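Local coordinates for protein intracellular protease/amidase (Salmonella enterica subsp. enterica serovar Typhimurium, PDB 4K2H) that is of uncertain function but, as a member of the DJ-1/PfpI family, may have peptidase activity, and binds zinc ions, at residues E19-I32 and V159-L171. The protein carries 1 engineered substitution. Residues are numbered along the deposited sequence; the frame is centred on the assembly and turned at random.
Sequences EAIVTLDILRRLHI and VFDFALTLSARLL. With ZN (zinc ion), chain P.
Ile26 lays its branched side chain over the methyl of Ala163, with CB of Ile26 3.8 Å from CB of Ala163, and fills a hole completed by Phe160, Leu164 and Ser167. Its two branches part: CG2, anti to the backbone N, meets CD2 of Leu164 at 3.6 Å, while CD1 comes to the edge of the Phe160 ring. Val22, one turn earlier, takes the face of that ring, its CG1 standing 3.8 Å from the centroid of Phe160 in a CH-pi contact displaced toward the rim. Thr23 is a second knob, set among Val159, Phe162, Ala163 and Leu166. Its OG1 donates to Glu19 O (2.8 Å) in its own helix, and the same hydroxyl oxygen lies at the edge of the Phe162 ring, in its plane. Ser167 solves the same problem on the other helix: its OG bonds Ala163 O (2.9 Å) from above the carbonyl plane, the face opposite to the one Ser167 N uses, and the buried hydroxyl is thus satisfied while CD2 of Leu27 and CD1 of Leu30 lie against it. With Ala163 facing Thr23 at the closest backbone pair, the short helix axes come within 8.9 Å, crossing at -38°, a compact example of knobs-into-holes packing. Past the Schellman motif at His31, Ile32 carries the apolar seam on to Leu170 and Leu171. Helix 19-29 also faces the second subunit: OD1 of Asp25 binds the zinc ion together with Glu16, Glu17 and His49 of that chain, and Arg29 NE holds Asp25 OD2 at 2.8 Å. Within the DJ-1/PfpI fold, the pair lies against the parallel sheet, where Leu27, Ile32 and Leu170 all touch Val7 of strand 6-11, while helix 174-183 covers Leu30 and Leu164.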
ATOM      1  N   GLU A  19      -4.031   1.759  -2.910  1.00 29.62           N
ATOM      2  CA  GLU A  19      -5.354   1.142  -2.769  1.00 30.26           C
ATOM      3  C   GLU A  19      -5.296  -0.339  -3.085  1.00 29.46           C
ATOM      4  O   GLU A  19      -5.768  -1.159  -2.302  1.00 30.27           O
ATOM      5  CB  GLU A  19      -6.366   1.802  -3.707  1.00 30.66           C
ATOM      6  CG  GLU A  19      -6.680   3.237  -3.377  1.00 32.06           C
ATOM      7  CD  GLU A  19      -7.482   3.922  -4.473  1.00 32.98           C
ATOM      8  OE1 GLU A  19      -7.952   3.260  -5.424  1.00 31.16           O
ATOM      9  OE2 GLU A  19      -7.601   5.146  -4.411  1.00 35.96           O
ATOM     10  N   ALA A  20      -4.739  -0.648  -4.260  1.00 27.51           N
ATOM     11  CA  ALA A  20      -4.535  -1.990  -4.716  1.00 26.42           C
ATOM     12  C   ALA A  20      -3.597  -2.804  -3.839  1.00 26.69           C
ATOM     13  O   ALA A  20      -3.872  -3.974  -3.539  1.00 25.85           O
ATOM     14  CB  ALA A  20      -3.992  -1.979  -6.143  1.00 25.82           C
ATOM     15  N   ILE A  21      -2.459  -2.235  -3.471  1.00 26.81           N
ATOM     16  CA  ILE A  21      -1.485  -3.031  -2.716  1.00 28.22           C
ATOM     17  C   ILE A  21      -1.931  -3.349  -1.284  1.00 26.95           C
ATOM     18  O   ILE A  21      -1.679  -4.464  -0.825  1.00 25.95           O
ATOM     19  CB  ILE A  21      -0.069  -2.409  -2.705  1.00 30.19           C
ATOM     20  CG1 ILE A  21       0.622  -2.516  -4.073  1.00 32.20           C
ATOM     21  CG2 ILE A  21       0.801  -3.063  -1.655  1.00 30.85           C
ATOM     22  CD1 ILE A  21      -0.116  -3.325  -5.129  1.00 33.70           C
ATOM     23  N   VAL A  22      -2.576  -2.405  -0.585  1.00 26.42           N
ATOM     24  CA  VAL A  22      -3.051  -2.702   0.780  1.00 26.38           C
ATOM     25  C   VAL A  22      -4.102  -3.814   0.687  1.00 26.87           C
ATOM     26  O   VAL A  22      -4.046  -4.771   1.456  1.00 28.22           O
ATOM     27  CB  VAL A  22      -3.563  -1.467   1.546  1.00 26.97           C
ATOM     28  CG1 VAL A  22      -4.137  -1.845   2.915  1.00 28.08           C
ATOM     29  CG2 VAL A  22      -2.445  -0.472   1.779  1.00 26.86           C
ATOM     30  N   THR A  23      -4.995  -3.749  -0.309  1.00 26.51           N
ATOM     31  CA  THR A  23      -6.055  -4.744  -0.422  1.00 25.61           C
ATOM     32  C   THR A  23      -5.447  -6.110  -0.701  1.00 26.60           C
ATOM     33  O   THR A  23      -5.854  -7.142  -0.154  1.00 25.29           O
ATOM     34  CB  THR A  23      -7.048  -4.406  -1.554  1.00 25.43           C
ATOM     35  OG1 THR A  23      -7.545  -3.084  -1.387  1.00 24.69           O
ATOM     36  CG2 THR A  23      -8.238  -5.388  -1.553  1.00 25.85           C
ATOM     37  N   LEU A  24      -4.461  -6.120  -1.588  1.00 26.08           N
ATOM     38  CA  LEU A  24      -3.797  -7.349  -1.914  1.00 26.98           C
ATOM     39  C   LEU A  24      -3.050  -7.919  -0.702  1.00 27.15           C
ATOM     40  O   LEU A  24      -3.080  -9.115  -0.433  1.00 28.24           O
ATOM     41  CB  LEU A  24      -2.854  -7.072  -3.080  1.00 27.64           C
ATOM     42  CG  LEU A  24      -2.117  -8.277  -3.557  1.00 28.08           C
ATOM     43  CD1 LEU A  24      -1.934  -8.130  -5.059  1.00 28.22           C
ATOM     44  CD2 LEU A  24      -0.813  -8.422  -2.776  1.00 28.17           C
ATOM     45  N   ASP A  25      -2.359  -7.067   0.020  1.00 26.84           N
ATOM     46  CA  ASP A  25      -1.642  -7.510   1.218  1.00 27.86           C
ATOM     47  C   ASP A  25      -2.617  -8.145   2.237  1.00 27.61           C
ATOM     48  O   ASP A  25      -2.366  -9.222   2.789  1.00 26.26           O
ATOM     49  CB  ASP A  25      -0.863  -6.325   1.816  1.00 27.16           C
ATOM     50  CG  ASP A  25      -0.440  -6.539   3.231  1.00 28.90           C
ATOM     51  OD1 ASP A  25       0.754  -6.779   3.423  1.00 30.78           O
ATOM     52  OD2 ASP A  25      -1.261  -6.420   4.194  1.00 29.50           O
ATOM     53  N   ILE A  26      -3.726  -7.477   2.493  1.00 29.36           N
ATOM     54  CA  ILE A  26      -4.679  -7.992   3.504  1.00 30.22           C
ATOM     55  C   ILE A  26      -5.198  -9.367   3.071  1.00 31.39           C
ATOM     56  O   ILE A  26      -5.118 -10.344   3.832  1.00 33.43           O
ATOM     57  CB  ILE A  26      -5.853  -7.021   3.710  1.00 30.67           C
ATOM     58  CG1 ILE A  26      -5.347  -5.701   4.304  1.00 30.73           C
ATOM     59  CG2 ILE A  26      -6.940  -7.629   4.597  1.00 31.09           C
ATOM     60  CD1 ILE A  26      -4.674  -5.843   5.646  1.00 31.02           C
ATOM     61  N   LEU A  27      -5.680  -9.445   1.834  1.00 30.70           N
ATOM     62  CA  LEU A  27      -6.197 -10.682   1.284  1.00 30.94           C
ATOM     63  C   LEU A  27      -5.172 -11.807   1.381  1.00 32.28           C
ATOM     64  O   LEU A  27      -5.517 -12.927   1.802  1.00 32.55           O
ATOM     65  CB  LEU A  27      -6.654 -10.502  -0.163  1.00 30.71           C
ATOM     66  CG  LEU A  27      -7.861  -9.577  -0.442  1.00 30.32           C
ATOM     67  CD1 LEU A  27      -7.985  -9.282  -1.936  1.00 30.00           C
ATOM     68  CD2 LEU A  27      -9.157 -10.189   0.049  1.00 31.36           C
ATOM     69  N   ARG A  28      -3.929 -11.525   1.007  1.00 31.18           N
ATOM     70  CA  ARG A  28      -2.902 -12.554   1.002  1.00 32.24           C
ATOM     71  C   ARG A  28      -2.450 -12.918   2.419  1.00 33.64           C
ATOM     72  O   ARG A  28      -2.015 -14.040   2.639  1.00 34.50           O
ATOM     73  CB  ARG A  28      -1.694 -12.182   0.088  1.00 32.30           C
ATOM     74  CG  ARG A  28      -1.881 -12.624  -1.362  1.00 32.52           C
ATOM     75  CD  ARG A  28      -0.770 -12.168  -2.331  1.00 34.05           C
ATOM     76  NE  ARG A  28      -1.069 -12.494  -3.741  1.00 33.99           N
ATOM     77  CZ  ARG A  28      -0.481 -11.971  -4.824  1.00 35.29           C
ATOM     78  NH1 ARG A  28       0.480 -11.042  -4.750  1.00 34.42           N
ATOM     79  NH2 ARG A  28      -0.895 -12.356  -6.026  1.00 35.99           N
ATOM     80  N   ARG A  29      -2.571 -12.012   3.389  1.00 35.21           N
ATOM     81  CA  ARG A  29      -2.280 -12.385   4.788  1.00 35.77           C
ATOM     82  C   ARG A  29      -3.260 -13.443   5.266  1.00 37.84           C
ATOM     83  O   ARG A  29      -2.895 -14.319   6.039  1.00 36.96           O
ATOM     84  CB  ARG A  29      -2.368 -11.200   5.734  1.00 36.30           C
ATOM     85  CG  ARG A  29      -1.098 -10.390   5.842  1.00 35.88           C
ATOM     86  CD  ARG A  29      -1.365  -9.084   6.524  1.00 35.71           C
ATOM     87  NE  ARG A  29      -0.351  -8.115   6.171  1.00 36.55           N
ATOM     88  CZ  ARG A  29       0.836  -8.027   6.749  1.00 36.60           C
ATOM     89  NH1 ARG A  29       1.163  -8.832   7.740  1.00 36.07           N
ATOM     90  NH2 ARG A  29       1.703  -7.105   6.320  1.00 38.50           N
ATOM     91  N   LEU A  30      -4.498 -13.359   4.790  1.00 38.76           N
ATOM     92  CA  LEU A  30      -5.538 -14.351   5.102  1.00 39.26           C
ATOM     93  C   LEU A  30      -5.520 -15.536   4.163  1.00 41.32           C
ATOM     94  O   LEU A  30      -6.515 -16.216   4.052  1.00 42.72           O
ATOM     95  CB  LEU A  30      -6.894 -13.692   4.986  1.00 39.31           C
ATOM     96  CG  LEU A  30      -7.076 -12.604   6.026  1.00 40.02           C
ATOM     97  CD1 LEU A  30      -8.142 -11.641   5.588  1.00 40.40           C
ATOM     98  CD2 LEU A  30      -7.423 -13.242   7.366  1.00 41.62           C
ATOM     99  N   HIS A  31      -4.421 -15.737   3.429  1.00 44.14           N
ATOM    100  CA  HIS A  31      -4.296 -16.843   2.496  1.00 45.31           C
ATOM    101  C   HIS A  31      -5.475 -16.950   1.518  1.00 42.15           C
ATOM    102  O   HIS A  31      -5.746 -18.021   1.008  1.00 41.61           O
ATOM    103  CB  HIS A  31      -4.146 -18.173   3.257  1.00 50.86           C
ATOM    104  CG  HIS A  31      -3.074 -18.160   4.305  1.00 55.78           C
ATOM    105  ND1 HIS A  31      -1.742 -18.336   4.004  1.00 58.62           N
ATOM    106  CD2 HIS A  31      -3.138 -17.999   5.650  1.00 58.39           C
ATOM    107  CE1 HIS A  31      -1.028 -18.281   5.114  1.00 58.80           C
ATOM    108  NE2 HIS A  31      -1.851 -18.077   6.127  1.00 59.04           N
ATOM    109  N   ILE A  32      -6.175 -15.847   1.263  1.00 39.90           N
ATOM    110  CA  ILE A  32      -7.099 -15.763   0.129  1.00 37.80           C
ATOM    111  C   ILE A  32      -6.263 -15.668  -1.151  1.00 37.43           C
ATOM    112  O   ILE A  32      -5.332 -14.882  -1.219  1.00 40.33           O
ATOM    113  CB  ILE A  32      -8.045 -14.559   0.265  1.00 36.41           C
ATOM    114  CG1 ILE A  32      -8.930 -14.744   1.508  1.00 36.22           C
ATOM    115  CG2 ILE A  32      -8.873 -14.360  -0.994  1.00 35.05           C
ATOM    116  CD1 ILE A  32      -9.763 -13.537   1.867  1.00 36.01           C
ATOM    117  N   VAL A 159      -8.933   2.224   3.171  1.00 28.59           N
ATOM    118  CA  VAL A 159      -8.604   1.002   2.456  1.00 28.58           C
ATOM    119  C   VAL A 159      -8.540  -0.232   3.355  1.00 29.82           C
ATOM    120  O   VAL A 159      -8.911  -1.314   2.935  1.00 28.62           O
ATOM    121  CB  VAL A 159      -7.294   1.164   1.654  1.00 29.22           C
ATOM    122  CG1 VAL A 159      -6.078   1.232   2.577  1.00 29.84           C
ATOM    123  CG2 VAL A 159      -7.146   0.034   0.657  1.00 29.41           C
ATOM    124  N   PHE A 160      -8.087  -0.079   4.597  1.00 32.47           N
ATOM    125  CA  PHE A 160      -8.054  -1.219   5.518  1.00 32.83           C
ATOM    126  C   PHE A 160      -9.465  -1.715   5.777  1.00 34.04           C
ATOM    127  O   PHE A 160      -9.735  -2.920   5.698  1.00 33.29           O
ATOM    128  CB  PHE A 160      -7.317  -0.866   6.813  1.00 34.38           C
ATOM    129  CG  PHE A 160      -5.807  -0.778   6.654  1.00 35.22           C
ATOM    130  CD1 PHE A 160      -5.051  -1.921   6.405  1.00 34.03           C
ATOM    131  CD2 PHE A 160      -5.142   0.449   6.777  1.00 36.33           C
ATOM    132  CE1 PHE A 160      -3.674  -1.846   6.256  1.00 35.69           C
ATOM    133  CE2 PHE A 160      -3.762   0.527   6.633  1.00 36.35           C
ATOM    134  CZ  PHE A 160      -3.023  -0.622   6.368  1.00 35.22           C
ATOM    135  N   ASP A 161     -10.375  -0.782   6.045  1.00 35.84           N
ATOM    136  CA  ASP A 161     -11.757  -1.153   6.309  0.50 35.77           C
ATOM    137  C   ASP A 161     -12.342  -1.882   5.096  1.00 35.19           C
ATOM    138  O   ASP A 161     -13.003  -2.926   5.248  1.00 35.46           O
ATOM    139  CB  ASP A 161     -12.599   0.074   6.674  0.50 36.73           C
ATOM    140  CG  ASP A 161     -13.936  -0.304   7.292  0.50 37.77           C
ATOM    141  OD1 ASP A 161     -14.195  -1.518   7.419  0.50 37.38           O
ATOM    142  OD2 ASP A 161     -14.722   0.608   7.648  0.50 39.63           O
ATOM    143  N   PHE A 162     -12.079  -1.347   3.908  1.00 33.08           N
ATOM    144  CA  PHE A 162     -12.531  -1.939   2.645  1.00 31.36           C
ATOM    145  C   PHE A 162     -12.007  -3.356   2.473  1.00 30.55           C
ATOM    146  O   PHE A 162     -12.779  -4.282   2.170  1.00 29.00           O
ATOM    147  CB  PHE A 162     -12.108  -1.026   1.484  1.00 30.82           C
ATOM    148  CG  PHE A 162     -12.224  -1.653   0.112  1.00 30.77           C
ATOM    149  CD1 PHE A 162     -13.433  -1.630  -0.587  1.00 31.27           C
ATOM    150  CD2 PHE A 162     -11.112  -2.229  -0.495  1.00 29.85           C
ATOM    151  CE1 PHE A 162     -13.531  -2.189  -1.857  1.00 30.05           C
ATOM    152  CE2 PHE A 162     -11.203  -2.774  -1.766  1.00 30.58           C
ATOM    153  CZ  PHE A 162     -12.427  -2.771  -2.437  1.00 30.63           C
ATOM    154  N   ALA A 163     -10.701  -3.516   2.667  1.00 29.30           N
ATOM    155  CA  ALA A 163     -10.046  -4.810   2.517  1.00 30.21           C
ATOM    156  C   ALA A 163     -10.518  -5.836   3.560  1.00 31.20           C
ATOM    157  O   ALA A 163     -10.782  -6.995   3.233  1.00 30.05           O
ATOM    158  CB  ALA A 163      -8.529  -4.645   2.589  1.00 29.79           C
ATOM    159  N   LEU A 164     -10.615  -5.412   4.825  1.00 32.30           N
ATOM    160  CA  LEU A 164     -11.060  -6.339   5.879  1.00 32.66           C
ATOM    161  C   LEU A 164     -12.516  -6.744   5.636  1.00 32.21           C
ATOM    162  O   LEU A 164     -12.846  -7.913   5.706  1.00 32.25           O
ATOM    163  CB  LEU A 164     -10.822  -5.751   7.263  1.00 32.84           C
ATOM    164  CG  LEU A 164      -9.334  -5.498   7.549  1.00 33.14           C
ATOM    165  CD1 LEU A 164      -9.180  -4.565   8.730  1.00 34.27           C
ATOM    166  CD2 LEU A 164      -8.499  -6.759   7.774  1.00 32.65           C
ATOM    167  N   THR A 165     -13.358  -5.796   5.259  1.00 33.22           N
ATOM    168  CA  THR A 165     -14.762  -6.099   4.962  1.00 35.71           C
ATOM    169  C   THR A 165     -14.921  -7.053   3.798  1.00 35.38           C
ATOM    170  O   THR A 165     -15.666  -8.046   3.885  1.00 36.50           O
ATOM    171  CB  THR A 165     -15.555  -4.821   4.681  1.00 35.95           C
ATOM    172  OG1 THR A 165     -15.434  -4.001   5.824  1.00 38.50           O
ATOM    173  CG2 THR A 165     -17.034  -5.108   4.457  1.00 36.23           C
ATOM    174  N   LEU A 166     -14.212  -6.776   2.717  1.00 33.93           N
ATOM    175  CA  LEU A 166     -14.188  -7.694   1.597  1.00 33.77           C
ATOM    176  C   LEU A 166     -13.763  -9.081   2.071  1.00 34.31           C
ATOM    177  O   LEU A 166     -14.402 -10.073   1.719  1.00 33.86           O
ATOM    178  CB  LEU A 166     -13.238  -7.188   0.503  1.00 33.63           C
ATOM    179  CG  LEU A 166     -12.910  -8.171  -0.626  1.00 33.25           C
ATOM    180  CD1 LEU A 166     -14.165  -8.674  -1.322  1.00 33.55           C
ATOM    181  CD2 LEU A 166     -11.978  -7.517  -1.634  1.00 34.10           C
ATOM    182  N   SER A 167     -12.678  -9.153   2.853  1.00 33.57           N
ATOM    183  CA  SER A 167     -12.142 -10.441   3.284  1.00 34.53           C
ATOM    184  C   SER A 167     -13.161 -11.221   4.117  1.00 36.40           C
ATOM    185  O   SER A 167     -13.337 -12.427   3.955  1.00 36.01           O
ATOM    186  CB  SER A 167     -10.890 -10.251   4.128  1.00 35.91           C
ATOM    187  OG  SER A 167      -9.827  -9.680   3.387  1.00 36.16           O
ATOM    188  N   ALA A 168     -13.808 -10.511   5.032  1.00 37.75           N
ATOM    189  CA  ALA A 168     -14.741 -11.116   5.942  1.00 38.70           C
ATOM    190  C   ALA A 168     -15.904 -11.680   5.143  1.00 40.24           C
ATOM    191  O   ALA A 168     -16.354 -12.794   5.378  1.00 42.78           O
ATOM    192  CB  ALA A 168     -15.228 -10.084   6.934  1.00 38.93           C
ATOM    193  N   ARG A 169     -16.380 -10.912   4.177  1.00 41.22           N
ATOM    194  CA  ARG A 169     -17.410 -11.399   3.278  1.00 42.21           C
ATOM    195  C   ARG A 169     -16.972 -12.659   2.484  1.00 41.17           C
ATOM    196  O   ARG A 169     -17.728 -13.637   2.383  1.00 41.41           O
ATOM    197  CB  ARG A 169     -17.789 -10.288   2.339  1.00 43.63           C
ATOM    198  CG  ARG A 169     -18.868 -10.678   1.367  1.00 48.59           C
ATOM    199  CD  ARG A 169     -20.252 -10.724   1.993  1.00 50.32           C
ATOM    200  NE  ARG A 169     -21.156 -10.490   0.876  1.00 54.86           N
ATOM    201  CZ  ARG A 169     -21.632  -9.304   0.511  1.00 52.52           C
ATOM    202  NH1 ARG A 169     -22.404  -9.227  -0.558  1.00 51.19           N
ATOM    203  NH2 ARG A 169     -21.378  -8.209   1.224  1.00 53.28           N
ATOM    204  N   LEU A 170     -15.765 -12.643   1.926  1.00 38.30           N
ATOM    205  CA  LEU A 170     -15.226 -13.832   1.240  1.00 37.99           C
ATOM    206  C   LEU A 170     -15.076 -15.055   2.151  1.00 39.81           C
ATOM    207  O   LEU A 170     -15.302 -16.190   1.713  1.00 39.03           O
ATOM    208  CB  LEU A 170     -13.869 -13.548   0.608  1.00 35.63           C
ATOM    209  CG  LEU A 170     -13.865 -12.648  -0.633  1.00 35.00           C
ATOM    210  CD1 LEU A 170     -12.465 -12.141  -0.892  1.00 32.80           C
ATOM    211  CD2 LEU A 170     -14.402 -13.377  -1.854  1.00 35.03           C
ATOM    212  N   LEU A 171     -14.674 -14.819   3.399  1.00 40.55           N
ATOM    213  CA  LEU A 171     -14.434 -15.914   4.338  1.00 42.35           C
ATOM    214  C   LEU A 171     -15.713 -16.361   5.054  1.00 44.50           C
ATOM    215  O   LEU A 171     -15.745 -17.442   5.602  1.00 44.45           O
ATOM    216  CB  LEU A 171     -13.370 -15.533   5.370  1.00 40.80           C
ATOM    217  CG  LEU A 171     -11.933 -15.369   4.853  1.00 39.93           C
ATOM    218  CD1 LEU A 171     -10.974 -15.135   6.006  1.00 39.92           C
ATOM    219  CD2 LEU A 171     -11.483 -16.593   4.063  1.00 40.13           C
TER
HETATM  220 ZN    ZN P 201       2.301  -7.433   2.162  1.00 34.66          ZN